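Side-chain contacts in type I site-specific restriction-modification system, R (Restriction) subunit (Vibrio vulnificus, PDB 3H1T), which probably binds DNA and ATP and uses ATP hydrolysis to drive translocation, as the restriction subunit of a type I restriction enzyme represented here by its N-terminal 590 residues: residues 509-514 with 533-538; 539-544 with 550-555; 450-455 with 502-507; 473-478 with 486-491. All coordinates share one frame; numbering follows the deposited sequence.

Contact 1. Residues 509-514 with 533-538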
loop_
_atom_site.group_PDB
_atom_site.type_symbol
_atom_site.label_atom_id
_atom_site.label_comp_id
_atom_site.label_asym_id
_atom_site.label_seq_id
_atom_site.Cartn_x
_atom_site.Cartn_y
_atom_site.Cartn_z
ATOM N N LEU A 509 1.039 -10.638 16.031
ATOM C CA LEU A 509 1.492 -10.605 14.648
ATOM C C LEU A 509 0.485 -10.078 13.643
ATOM O O LEU A 509 0.722 -10.145 12.442
ATOM C CB LEU A 509 1.988 -11.983 14.211
ATOM C CG LEU A 509 3.106 -12.591 15.075
ATOM C CD1 LEU A 509 3.727 -13.776 14.354
ATOM C CD2 LEU A 509 4.178 -11.544 15.378
ATOM N N THR A 510 -0.635 -9.543 14.108
ATOM C CA THR A 510 -1.585 -8.994 13.163
ATOM C C THR A 510 -0.851 -7.863 12.430
ATOM O O THR A 510 -0.956 -7.746 11.212
ATOM C CB THR A 510 -2.862 -8.477 13.866
ATOM O OG1 THR A 510 -2.510 -7.724 15.029
ATOM C CG2 THR A 510 -3.758 -9.648 14.260
ATOM N N THR A 511 -0.113 -7.036 13.176
ATOM C CA THR A 511 0.678 -5.948 12.583
ATOM C C THR A 511 2.128 -6.129 13.031
ATOM O O THR A 511 2.964 -5.260 12.806
ATOM C CB THR A 511 0.262 -4.537 13.053
ATOM O OG1 THR A 511 0.574 -4.379 14.443
ATOM C CG2 THR A 511 -1.205 -4.304 12.824
ATOM N N GLY A 512 2.412 -7.262 13.661
ATOM C CA GLY A 512 3.748 -7.533 14.145
ATOM C C GLY A 512 4.754 -8.103 13.153
ATOM O O GLY A 512 5.952 -7.847 13.290
ATOM N N VAL A 513 4.298 -8.853 12.154
ATOM C CA VAL A 513 5.193 -9.481 11.186
ATOM C C VAL A 513 5.424 -8.788 9.861
ATOM O O VAL A 513 4.505 -8.271 9.235
ATOM C CB VAL A 513 4.714 -10.890 10.785
ATOM C CG1 VAL A 513 5.856 -11.874 10.943
ATOM C CG2 VAL A 513 3.490 -11.292 11.591
ATOM N N ASP A 514 6.673 -8.803 9.421
ATOM C CA ASP A 514 7.041 -8.275 8.124
ATOM C C ASP A 514 7.881 -9.386 7.544
ATOM O O ASP A 514 9.102 -9.360 7.642
ATOM C CB ASP A 514 7.862 -6.990 8.200
ATOM C CG ASP A 514 8.249 -6.481 6.808
ATOM O OD1 ASP A 514 7.415 -6.589 5.881
ATOM O OD2 ASP A 514 9.381 -5.977 6.635
ATOM N N PHE A 533 -9.058 -8.025 10.087
ATOM C CA PHE A 533 -9.071 -9.002 9.014
ATOM C C PHE A 533 -8.048 -8.640 7.934
ATOM O O PHE A 533 -7.242 -9.470 7.514
ATOM C CB PHE A 533 -10.465 -9.095 8.385
ATOM C CG PHE A 533 -10.557 -10.105 7.281
ATOM C CD1 PHE A 533 -10.722 -11.458 7.566
ATOM C CD2 PHE A 533 -10.464 -9.702 5.946
ATOM C CE1 PHE A 533 -10.794 -12.408 6.527
ATOM C CE2 PHE A 533 -10.537 -10.632 4.903
ATOM C CZ PHE A 533 -10.703 -11.992 5.193
ATOM N N LYS A 534 -8.097 -7.390 7.489
ATOM C CA LYS A 534 -7.192 -6.913 6.452
ATOM C C LYS A 534 -5.727 -6.913 6.867
ATOM O O LYS A 534 -4.840 -7.028 6.022
ATOM C CB LYS A 534 -7.595 -5.513 5.997
ATOM C CG LYS A 534 -8.921 -5.483 5.243
ATOM C CD LYS A 534 -9.035 -4.274 4.327
ATOM C CE LYS A 534 -10.470 -4.092 3.802
ATOM N NZ LYS A 534 -10.971 -5.192 2.912
ATOM N N GLN A 535 -5.473 -6.762 8.162
ATOM C CA GLN A 535 -4.114 -6.781 8.676
ATOM C C GLN A 535 -3.614 -8.218 8.604
ATOM O O GLN A 535 -2.457 -8.473 8.262
ATOM C CB GLN A 535 -4.072 -6.299 10.128
ATOM C CG GLN A 535 -4.177 -4.795 10.304
ATOM C CD GLN A 535 -4.244 -4.395 11.767
ATOM O OE1 GLN A 535 -4.403 -3.220 12.101
ATOM N NE2 GLN A 535 -4.116 -5.377 12.651
ATOM N N ILE A 536 -4.496 -9.159 8.925
ATOM C CA ILE A 536 -4.140 -10.563 8.897
ATOM C C ILE A 536 -3.818 -10.949 7.464
ATOM O O ILE A 536 -2.728 -11.464 7.182
ATOM C CB ILE A 536 -5.279 -11.434 9.476
ATOM C CG1 ILE A 536 -5.330 -11.255 11.000
ATOM C CG2 ILE A 536 -5.060 -12.892 9.141
ATOM C CD1 ILE A 536 -6.514 -11.915 11.666
ATOM N N VAL A 537 -4.745 -10.655 6.556
ATOM C CA VAL A 537 -4.555 -10.964 5.140
ATOM C C VAL A 537 -3.316 -10.271 4.546
ATOM O O VAL A 537 -2.666 -10.799 3.643
ATOM C CB VAL A 537 -5.831 -10.579 4.332
ATOM C CG1 VAL A 537 -5.611 -10.768 2.847
ATOM C CG2 VAL A 537 -6.989 -11.452 4.777
ATOM N N GLY A 538 -2.978 -9.100 5.082
ATOM C CA GLY A 538 -1.820 -8.370 4.610
ATOM C C GLY A 538 -0.497 -8.968 5.054
ATOM O O GLY A 538 0.569 -8.423 4.752
#
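Thr510 packs on Ile536 on the buried side of this contact, its CG2 reaching Ile536 CG1 at 4.0 Å, an ordinary packing distance. Behind this pair the apolar layer continues, as Ile536 runs on against Val521, Leu523 and Phe445 of the sheet.

The other side, at Thr511 and Gln535, faces solvent, and Thr511 is exposed. Here Thr511 lays its methyl over the amide of Gln535: CG2 is 3.1 Å from NE2, and the coordinates place it roughly 3 Å above the amide plane. This is shorter than ordinary van der Waals spacing, so the exact closeness is uncertain and may be partly coordinate error. The Gln535 chain is extended beyond CG (chi2 175°), which carries its amide off the helix and along the turn to both threonines. Thr510 CB lies 3.6 Å from the same NE2, but its OG1 makes no bond to the amide and is held instead by Gln507 O.

Between the two sides, Thr510 O and Gln535 O stand 3.4 Å apart; as both are acceptors they cannot bond each other, and Gln535 O takes a hydrogen bond from Arg539 NE. No hydrogen bond links the two segments directly. The sequences LTTGVD and FKQIVG correspond to parts of motifs V and VI, whose pairing is typical of the second RecA-like domain of superfamily 2 helicases.

Contact 2. Residues 539-544 with 550-555; sequences RGTRLR and LWFNII
Gly540 O accepts a hydrogen bond from Lys549 NZ and at the same time lies over the Phe552 ring, 3.0 Å from CD1. The same lysine nitrogen also bonds Arg542 O, so one ammonium group ties together two carbonyls of the 539-544 turn. The rest of Gly540 continues over that ring face. Its CA sits 4.0 Å from the Phe552 centroid and 9° off the ring normal, a CH-pi contact, while its carbonyl carbon is displaced toward the rim. With no CB on Gly540, the ring can come this close to the backbone. Phe552 gets there with CG between its own backbone N and carbonyl carbon (chi1 68°), which stands the ring up against the turn.

Thr541 runs side by side with Phe552 and points the same way, its CG2 meeting the rim at CZ, 3.7 Å off. Next to the loop that joins the two segments, Leu543 CD2 touches backbone and side chain of Leu550, at 3.3 Å from Leu550 O and 4.2 Å from CD2. The touching parts run 175° apart, yet no hydrogen bond crosses between them. Phe552 spends its backbone bonds on Pro373 and Arg375, and its ring also meets Val521. The turn carries the RGTR end of helicase motif VI, and CB of Arg542 points away from the strand. The Lys549 ammonium probably offsets the partial negative charge of the two carbonyl oxygens; between these two segments the fit is one of shape, with polar needs met by Lys549 and neighbouring backbone.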
loop_
_atom_site.group_PDB
_atom_site.type_symbol
_atom_site.label_atom_id
_atom_site.label_comp_id
_atom_site.label_asym_id
_atom_site.label_seq_id
_atom_site.Cartn_x
_atom_site.Cartn_y
_atom_site.Cartn_z
ATOM N N ARG A 539 -0.543 -10.076 5.782
ATOM C CA ARG A 539 0.690 -10.706 6.218
ATOM C C ARG A 539 1.327 -11.418 5.040
ATOM O O ARG A 539 2.542 -11.654 5.015
ATOM C CB ARG A 539 0.442 -11.738 7.322
ATOM C CG ARG A 539 0.115 -11.165 8.689
ATOM C CD ARG A 539 1.008 -9.981 9.008
ATOM N NE ARG A 539 0.318 -8.725 8.723
ATOM C CZ ARG A 539 0.907 -7.535 8.669
ATOM N NH1 ARG A 539 2.210 -7.421 8.877
ATOM N NH2 ARG A 539 0.188 -6.452 8.408
ATOM N N GLY A 540 0.504 -11.773 4.062
ATOM C CA GLY A 540 1.028 -12.484 2.916
ATOM C C GLY A 540 1.019 -11.801 1.566
ATOM O O GLY A 540 1.469 -12.401 0.600
ATOM N N THR A 541 0.545 -10.560 1.485
ATOM C CA THR A 541 0.470 -9.859 0.202
ATOM C C THR A 541 1.774 -9.312 -0.357
ATOM O O THR A 541 1.805 -8.810 -1.477
ATOM C CB THR A 541 -0.516 -8.677 0.256
ATOM O OG1 THR A 541 -0.075 -7.753 1.258
ATOM C CG2 THR A 541 -1.934 -9.161 0.588
ATOM N N ARG A 542 2.846 -9.385 0.418
ATOM C CA ARG A 542 4.137 -8.884 -0.032
ATOM C C ARG A 542 4.754 -9.811 -1.096
ATOM O O ARG A 542 4.686 -11.035 -0.978
ATOM C CB ARG A 542 5.060 -8.766 1.180
ATOM C CG ARG A 542 6.221 -7.820 1.006
ATOM C CD ARG A 542 5.889 -6.444 1.552
ATOM N NE ARG A 542 7.048 -5.809 2.177
ATOM C CZ ARG A 542 8.148 -5.450 1.522
ATOM N NH1 ARG A 542 8.248 -5.660 0.213
ATOM N NH2 ARG A 542 9.152 -4.878 2.174
ATOM N N LEU A 543 5.346 -9.232 -2.142
ATOM C CA LEU A 543 5.969 -10.018 -3.210
ATOM C C LEU A 543 7.481 -10.191 -3.054
ATOM O O LEU A 543 8.187 -9.302 -2.568
ATOM C CB LEU A 543 5.686 -9.394 -4.579
ATOM C CG LEU A 543 4.349 -9.587 -5.299
ATOM C CD1 LEU A 543 4.295 -8.660 -6.497
ATOM C CD2 LEU A 543 4.197 -11.031 -5.744
ATOM N N ARG A 544 7.963 -11.357 -3.475
ATOM C CA ARG A 544 9.377 -11.701 -3.406
ATOM C C ARG A 544 9.668 -12.768 -4.454
ATOM O O ARG A 544 10.074 -13.892 -4.141
ATOM C CB ARG A 544 9.740 -12.233 -2.021
ATOM C CG ARG A 544 10.617 -11.299 -1.213
ATOM C CD ARG A 544 11.854 -10.873 -1.999
ATOM N NE ARG A 544 12.664 -9.903 -1.265
ATOM C CZ ARG A 544 13.771 -9.330 -1.734
ATOM N NH1 ARG A 544 14.210 -9.623 -2.950
ATOM N NH2 ARG A 544 14.443 -8.463 -0.985
ATOM N N LEU A 550 5.334 -15.417 -5.098
ATOM C CA LEU A 550 4.489 -14.713 -6.064
ATOM C C LEU A 550 3.014 -14.611 -5.685
ATOM O O LEU A 550 2.317 -13.715 -6.156
ATOM C CB LEU A 550 4.611 -15.362 -7.444
ATOM C CG LEU A 550 6.009 -15.214 -8.039
ATOM C CD1 LEU A 550 6.136 -15.996 -9.340
ATOM C CD2 LEU A 550 6.281 -13.743 -8.252
ATOM N N TRP A 551 2.538 -15.529 -4.853
ATOM C CA TRP A 551 1.148 -15.515 -4.399
ATOM C C TRP A 551 1.065 -16.261 -3.079
ATOM O O TRP A 551 2.052 -16.844 -2.641
ATOM C CB TRP A 551 0.224 -16.173 -5.441
ATOM C CG TRP A 551 0.613 -17.573 -5.794
ATOM C CD1 TRP A 551 1.588 -17.958 -6.670
ATOM C CD2 TRP A 551 0.086 -18.779 -5.227
ATOM N NE1 TRP A 551 1.704 -19.330 -6.683
ATOM C CE2 TRP A 551 0.797 -19.857 -5.802
ATOM C CE3 TRP A 551 -0.913 -19.055 -4.286
ATOM C CZ2 TRP A 551 0.537 -21.195 -5.466
ATOM C CZ3 TRP A 551 -1.172 -20.386 -3.953
ATOM C CH2 TRP A 551 -0.445 -21.436 -4.540
ATOM N N PHE A 552 -0.098 -16.235 -2.436
ATOM C CA PHE A 552 -0.245 -16.941 -1.169
ATOM C C PHE A 552 -1.629 -17.530 -0.925
ATOM O O PHE A 552 -2.586 -17.211 -1.632
ATOM C CB PHE A 552 0.116 -16.021 0.000
ATOM C CG PHE A 552 -0.849 -14.899 0.215
ATOM C CD1 PHE A 552 -0.900 -13.811 -0.668
ATOM C CD2 PHE A 552 -1.693 -14.905 1.320
ATOM C CE1 PHE A 552 -1.779 -12.744 -0.443
ATOM C CE2 PHE A 552 -2.575 -13.846 1.553
ATOM C CZ PHE A 552 -2.621 -12.764 0.675
ATOM N N ASN A 553 -1.719 -18.394 0.087
ATOM C CA ASN A 553 -2.962 -19.059 0.473
ATOM C C ASN A 553 -3.518 -18.516 1.771
ATOM O O ASN A 553 -2.772 -18.149 2.667
ATOM C CB ASN A 553 -2.738 -20.568 0.697
ATOM C CG ASN A 553 -2.127 -21.253 -0.473
ATOM O OD1 ASN A 553 -2.787 -21.471 -1.486
ATOM N ND2 ASN A 553 -0.853 -21.596 -0.358
ATOM N N ILE A 554 -4.838 -18.479 1.858
ATOM C CA ILE A 554 -5.516 -18.079 3.072
ATOM C C ILE A 554 -6.391 -19.272 3.432
ATOM O O ILE A 554 -7.412 -19.516 2.789
ATOM C CB ILE A 554 -6.410 -16.852 2.867
ATOM C CG1 ILE A 554 -5.553 -15.599 2.624
ATOM C CG2 ILE A 554 -7.284 -16.647 4.086
ATOM C CD1 ILE A 554 -6.409 -14.335 2.338
ATOM N N ILE A 555 -5.947 -20.057 4.408
ATOM C CA ILE A 555 -6.704 -21.213 4.866
ATOM C C ILE A 555 -7.587 -20.709 6.017
ATOM O O ILE A 555 -7.084 -20.226 7.035
ATOM C CB ILE A 555 -5.765 -22.339 5.357
ATOM C CG1 ILE A 555 -4.904 -22.883 4.214
ATOM C CG2 ILE A 555 -6.579 -23.486 5.887
ATOM C CD1 ILE A 555 -3.778 -21.972 3.768
#

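Contact 3. Residues 450-455 with 502-507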
loop_
_atom_site.group_PDB
_atom_site.type_symbol
_atom_site.label_atom_id
_atom_site.label_comp_id
_atom_site.label_asym_id
_atom_site.label_seq_id
_atom_site.Cartn_x
_atom_site.Cartn_y
_atom_site.Cartn_z
ATOM N N GLU A 450 -2.931 -18.986 24.922
ATOM C CA GLU A 450 -3.035 -20.378 25.344
ATOM C C GLU A 450 -3.308 -21.245 24.114
ATOM O O GLU A 450 -2.728 -22.318 23.965
ATOM C CB GLU A 450 -4.163 -20.535 26.367
ATOM C CG GLU A 450 -4.177 -21.868 27.119
ATOM C CD GLU A 450 -5.479 -22.092 27.887
ATOM O OE1 GLU A 450 -6.571 -21.903 27.289
ATOM O OE2 GLU A 450 -5.412 -22.469 29.084
ATOM N N HIS A 451 -4.191 -20.770 23.239
ATOM C CA HIS A 451 -4.552 -21.487 22.011
ATOM C C HIS A 451 -3.326 -21.655 21.105
ATOM O O HIS A 451 -3.108 -22.714 20.506
ATOM C CB HIS A 451 -5.643 -20.713 21.251
ATOM C CG HIS A 451 -6.272 -21.484 20.132
ATOM N ND1 HIS A 451 -6.912 -20.871 19.077
ATOM C CD2 HIS A 451 -6.386 -22.816 19.917
ATOM C CE1 HIS A 451 -7.394 -21.790 18.262
ATOM N NE2 HIS A 451 -7.089 -22.980 18.748
ATOM N N ALA A 452 -2.537 -20.587 20.992
ATOM C CA ALA A 452 -1.327 -20.582 20.171
ATOM C C ALA A 452 -0.324 -21.639 20.627
ATOM O O ALA A 452 0.323 -22.276 19.795
ATOM C CB ALA A 452 -0.680 -19.200 20.204
ATOM N N ASP A 453 -0.201 -21.829 21.942
ATOM C CA ASP A 453 0.725 -22.824 22.495
ATOM C C ASP A 453 0.256 -24.251 22.255
ATOM O O ASP A 453 1.060 -25.142 22.031
ATOM C CB ASP A 453 0.911 -22.619 24.002
ATOM C CG ASP A 453 1.812 -23.687 24.639
ATOM O OD1 ASP A 453 3.054 -23.673 24.420
ATOM O OD2 ASP A 453 1.262 -24.551 25.360
ATOM N N GLU A 454 -1.048 -24.472 22.317
ATOM C CA GLU A 454 -1.578 -25.805 22.094
ATOM C C GLU A 454 -1.477 -26.113 20.613
ATOM O O GLU A 454 -1.197 -27.247 20.230
ATOM C CB GLU A 454 -3.026 -25.873 22.581
ATOM C CG GLU A 454 -3.205 -25.184 23.930
ATOM C CD GLU A 454 -4.387 -25.704 24.737
ATOM O OE1 GLU A 454 -5.545 -25.505 24.310
ATOM O OE2 GLU A 454 -4.150 -26.317 25.804
HETATM N N MSE A 455 -1.687 -25.090 19.785
HETATM C CA MSE A 455 -1.605 -25.236 18.328
HETATM C C MSE A 455 -0.167 -25.585 17.952
HETATM O O MSE A 455 0.080 -26.474 17.141
HETATM C CB MSE A 455 -2.033 -23.933 17.628
HETATM C CG MSE A 455 -1.931 -23.977 16.102
HETATM SE SE MSE A 455 -3.146 -25.222 15.219
HETATM C CE MSE A 455 -4.776 -24.233 15.458
ATOM N N ILE A 502 6.442 -22.463 10.719
ATOM C CA ILE A 502 5.142 -22.074 11.239
ATOM C C ILE A 502 5.235 -21.258 12.511
ATOM O O ILE A 502 5.881 -21.676 13.465
ATOM C CB ILE A 502 4.283 -23.289 11.664
ATOM C CG1 ILE A 502 4.517 -24.483 10.735
ATOM C CG2 ILE A 502 2.828 -22.867 11.718
ATOM C CD1 ILE A 502 4.023 -24.280 9.385
ATOM N N LEU A 503 4.581 -20.108 12.538
ATOM C CA LEU A 503 4.548 -19.293 13.739
ATOM C C LEU A 503 3.086 -19.256 14.178
ATOM O O LEU A 503 2.190 -19.111 13.345
ATOM C CB LEU A 503 5.000 -17.850 13.472
ATOM C CG LEU A 503 6.446 -17.449 13.148
ATOM C CD1 LEU A 503 6.528 -15.916 13.100
ATOM C CD2 LEU A 503 7.381 -17.987 14.211
ATOM N N THR A 504 2.834 -19.420 15.469
ATOM C CA THR A 504 1.472 -19.342 15.963
ATOM C C THR A 504 1.462 -18.078 16.815
ATOM O O THR A 504 2.472 -17.724 17.439
ATOM C CB THR A 504 1.088 -20.554 16.825
ATOM O OG1 THR A 504 1.903 -20.581 17.998
ATOM C CG2 THR A 504 1.303 -21.838 16.051
ATOM N N THR A 505 0.333 -17.391 16.821
ATOM C CA THR A 505 0.198 -16.176 17.586
ATOM C C THR A 505 -1.299 -15.977 17.797
ATOM O O THR A 505 -2.102 -16.834 17.438
ATOM C CB THR A 505 0.758 -14.992 16.778
ATOM O OG1 THR A 505 0.770 -13.817 17.583
ATOM C CG2 THR A 505 -0.105 -14.757 15.558
ATOM N N SER A 506 -1.666 -14.864 18.405
ATOM C CA SER A 506 -3.068 -14.566 18.605
ATOM C C SER A 506 -3.318 -13.152 18.059
ATOM O O SER A 506 -3.993 -12.977 17.026
ATOM C CB SER A 506 -3.435 -14.671 20.092
ATOM O OG SER A 506 -2.418 -14.134 20.917
ATOM N N GLN A 507 -2.726 -12.160 18.722
ATOM C CA GLN A 507 -2.880 -10.763 18.339
ATOM C C GLN A 507 -1.585 -10.087 17.855
ATOM O O GLN A 507 -1.578 -9.447 16.804
ATOM C CB GLN A 507 -3.456 -9.979 19.517
ATOM C CG GLN A 507 -4.053 -8.644 19.119
ATOM C CD GLN A 507 -5.319 -8.795 18.279
ATOM O OE1 GLN A 507 -6.096 -9.729 18.475
ATOM N NE2 GLN A 507 -5.538 -7.862 17.351
#
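A single hydrogen bond crosses from strand to helix: Thr504 OG1 donates to Ala452 O at 2.9 Å. The hydroxyl approaches from above the carbonyl plane, 51° out of it, with a C=O...donor angle of 113°, so it meets the carbonyl from the flank and does not use an in-plane lone pair. Thr504 holds OG1 between its backbone N and carbonyl carbon, which turns the hydroxyl to the helix and leaves the methyl beside it for apolar work. This buried hydroxyl is therefore satisfied by the helix backbone.

The helix and strand segments run at 153° to each other, their axes 7.2 Å apart at the nearest point. Such near-antiparallel packing is that of a beta-alpha-beta crossover in a RecA-like domain: helix 449-462 leaves strand 441-446, passes over strand 502-505, which lies between the two strands it connects, and leads on to strand 474-476.

Van der Waals contacts flank the bond. Ala452 CB points to the sheet and lies 3.7 Å from Thr504 OG1 and 3.9 Å from Thr505 O, so the small methyl lets the helix backbone come near the strand. One turn on, the contact is apolar: CG of Met455, built as selenomethionine, meets Thr504 CG2 at 3.9 Å. Its chain then bends twice and leads away from the strand; its side chain also touches Cys446. Thr505 points to the other face of the sheet, where its OG1 bonds Val477 O, and Leu503 packs there against Leu489 and Phe492 of helix 482-493.

Contact 4. Residues 473-478 with 486-491; sequences YVARVT and KGHLSR
His488 reaches across to Ala475, and its side chain can be followed outward from the helix. CB lies 3.9 Å from Ala475 CB and, more loosely, 4.4 Å from Val477 CG2. With CG beside the backbone N and anti to the carbonyl carbon (chi1 -69°), the ring is brought down over the strand. CG itself is 3.7 Å from Ala475 CB, which sits over one ring face, 19° off the normal, in a CH-pi contact displaced toward the CB end of the ring. CD2 shares the same methyl. ND1 lies at 4.0 Å from it but finds its polar partner along the helix, where Arg491 NH1 donates at 3.2 Å with an N-H...N angle of 146°, tilted from both planes. Farther out, CE1 lies at the edge of the Arg491 guanidinium, in its plane.

Next to this, Val477 CG2 packs on Leu489 CB at 3.9 Å, the two side chains crossing at about a right angle. The contact joins strand 474-476 to helix 482-493 within a beta-alpha-beta unit that goes on to strand 502-505. Since ND1 accepts from arginine, the imidazole is probably neutral with its proton on NE2, a state the nearby positive charge would favour.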
loop_
_atom_site.group_PDB
_atom_site.type_symbol
_atom_site.label_atom_id
_atom_site.label_comp_id
_atom_site.label_asym_id
_atom_site.label_seq_id
_atom_site.Cartn_x
_atom_site.Cartn_y
_atom_site.Cartn_z
ATOM N N TYR A 473 10.838 -25.853 14.089
ATOM C CA TYR A 473 9.959 -25.961 12.930
ATOM C C TYR A 473 8.695 -25.128 13.165
ATOM O O TYR A 473 8.235 -24.404 12.284
ATOM C CB TYR A 473 9.574 -27.419 12.707
ATOM C CG TYR A 473 8.749 -27.624 11.464
ATOM C CD1 TYR A 473 9.318 -27.495 10.193
ATOM C CD2 TYR A 473 7.392 -27.927 11.557
ATOM C CE1 TYR A 473 8.546 -27.657 9.040
ATOM C CE2 TYR A 473 6.619 -28.101 10.419
ATOM C CZ TYR A 473 7.193 -27.963 9.165
ATOM O OH TYR A 473 6.396 -28.150 8.058
ATOM N N VAL A 474 8.113 -25.277 14.352
ATOM C CA VAL A 474 6.942 -24.497 14.714
ATOM C C VAL A 474 7.389 -23.685 15.903
ATOM O O VAL A 474 8.201 -24.141 16.707
ATOM C CB VAL A 474 5.750 -25.325 15.201
ATOM C CG1 VAL A 474 4.529 -24.415 15.247
ATOM C CG2 VAL A 474 5.507 -26.525 14.313
ATOM N N ALA A 475 6.877 -22.473 16.021
ATOM C CA ALA A 475 7.252 -21.646 17.138
ATOM C C ALA A 475 6.110 -20.706 17.419
ATOM O O ALA A 475 5.375 -20.303 16.518
ATOM C CB ALA A 475 8.521 -20.865 16.817
ATOM N N ARG A 476 5.951 -20.375 18.688
ATOM C CA ARG A 476 4.915 -19.464 19.103
ATOM C C ARG A 476 5.508 -18.077 19.350
ATOM O O ARG A 476 6.538 -17.937 20.011
ATOM C CB ARG A 476 4.248 -19.977 20.375
ATOM C CG ARG A 476 3.369 -18.934 21.036
ATOM C CD ARG A 476 2.502 -19.520 22.128
ATOM N NE ARG A 476 3.217 -19.606 23.394
ATOM C CZ ARG A 476 2.714 -19.209 24.556
ATOM N NH1 ARG A 476 1.490 -18.696 24.630
ATOM N NH2 ARG A 476 3.449 -19.296 25.646
ATOM N N VAL A 477 4.870 -17.058 18.780
ATOM C CA VAL A 477 5.295 -15.676 18.970
ATOM C C VAL A 477 4.133 -14.959 19.643
ATOM O O VAL A 477 3.138 -14.596 19.001
ATOM C CB VAL A 477 5.627 -14.972 17.635
ATOM C CG1 VAL A 477 5.755 -13.477 17.873
ATOM C CG2 VAL A 477 6.929 -15.521 17.049
ATOM N N THR A 478 4.269 -14.766 20.944
ATOM C CA THR A 478 3.235 -14.125 21.726
ATOM C C THR A 478 3.901 -13.245 22.763
ATOM O O THR A 478 5.121 -13.288 22.914
ATOM C CB THR A 478 2.367 -15.191 22.433
ATOM O OG1 THR A 478 1.583 -14.567 23.440
ATOM C CG2 THR A 478 3.224 -16.234 23.096
ATOM N N LYS A 486 10.743 -13.099 20.216
ATOM C CA LYS A 486 11.328 -12.164 19.265
ATOM C C LYS A 486 12.388 -12.859 18.411
ATOM O O LYS A 486 12.508 -12.591 17.219
ATOM C CB LYS A 486 11.996 -10.985 19.990
ATOM C CG LYS A 486 11.127 -10.254 21.010
ATOM C CD LYS A 486 9.933 -9.558 20.359
ATOM C CE LYS A 486 9.623 -8.208 21.032
ATOM N NZ LYS A 486 9.465 -8.288 22.519
ATOM N N GLY A 487 13.157 -13.752 19.030
ATOM C CA GLY A 487 14.191 -14.456 18.300
ATOM C C GLY A 487 13.621 -15.265 17.155
ATOM O O GLY A 487 14.133 -15.212 16.031
ATOM N N HIS A 488 12.560 -16.015 17.448
ATOM C CA HIS A 488 11.894 -16.853 16.456
ATOM C C HIS A 488 11.307 -16.029 15.315
ATOM O O HIS A 488 11.418 -16.384 14.141
ATOM C CB HIS A 488 10.774 -17.648 17.121
ATOM C CG HIS A 488 11.264 -18.693 18.070
ATOM N ND1 HIS A 488 12.233 -19.613 17.725
ATOM C CD2 HIS A 488 10.892 -18.995 19.335
ATOM C CE1 HIS A 488 12.433 -20.438 18.738
ATOM N NE2 HIS A 488 11.631 -20.086 19.727
ATOM N N LEU A 489 10.667 -14.930 15.689
ATOM C CA LEU A 489 10.049 -14.031 14.729
ATOM C C LEU A 489 11.104 -13.471 13.789
ATOM O O LEU A 489 10.921 -13.430 12.568
ATOM C CB LEU A 489 9.363 -12.890 15.478
ATOM C CG LEU A 489 8.774 -11.718 14.688
ATOM C CD1 LEU A 489 7.631 -12.196 13.799
ATOM C CD2 LEU A 489 8.284 -10.659 15.671
ATOM N N SER A 490 12.211 -13.032 14.374
ATOM C CA SER A 490 13.324 -12.447 13.639
ATOM C C SER A 490 13.847 -13.340 12.528
ATOM O O SER A 490 14.035 -12.899 11.400
ATOM C CB SER A 490 14.460 -12.118 14.611
ATOM O OG SER A 490 15.528 -11.466 13.949
ATOM N N ARG A 491 14.094 -14.602 12.861
ATOM C CA ARG A 491 14.606 -15.578 11.895
ATOM C C ARG A 491 13.549 -15.924 10.864
ATOM O O ARG A 491 13.856 -16.144 9.689
ATOM C CB ARG A 491 15.045 -16.864 12.603
ATOM C CG ARG A 491 16.096 -16.659 13.692
ATOM C CD ARG A 491 16.665 -17.996 14.206
ATOM N NE ARG A 491 16.695 -18.049 15.670
ATOM C CZ ARG A 491 15.787 -18.683 16.416
ATOM N NH1 ARG A 491 14.776 -19.336 15.834
ATOM N NH2 ARG A 491 15.865 -18.646 17.747
#

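Overall arrangement
All four contacts lie in the second RecA-like domain, at the eight-stranded sheet that includes strands 474-476, 502-505 and 552-556. Contacts 3 and 4 share neighbouring strands, joined by backbone pairs between 502-505 and 473-478, but their helices lie on opposite faces. Contact 3 is fully buried and carries the only hydrogen bond between paired segments, whereas contact 4 is partly buried and rests on CH-pi and apolar packing. Contact 1 touches each of the others: Leu509 and Val513 meet 486-491, Leu509 also packs on Leu503 of contact 3, and Arg539 of contact 2 reaches back to it. Contact 2, buried, packs a ring on backbone, while contact 1 ends in solvent at Thr511.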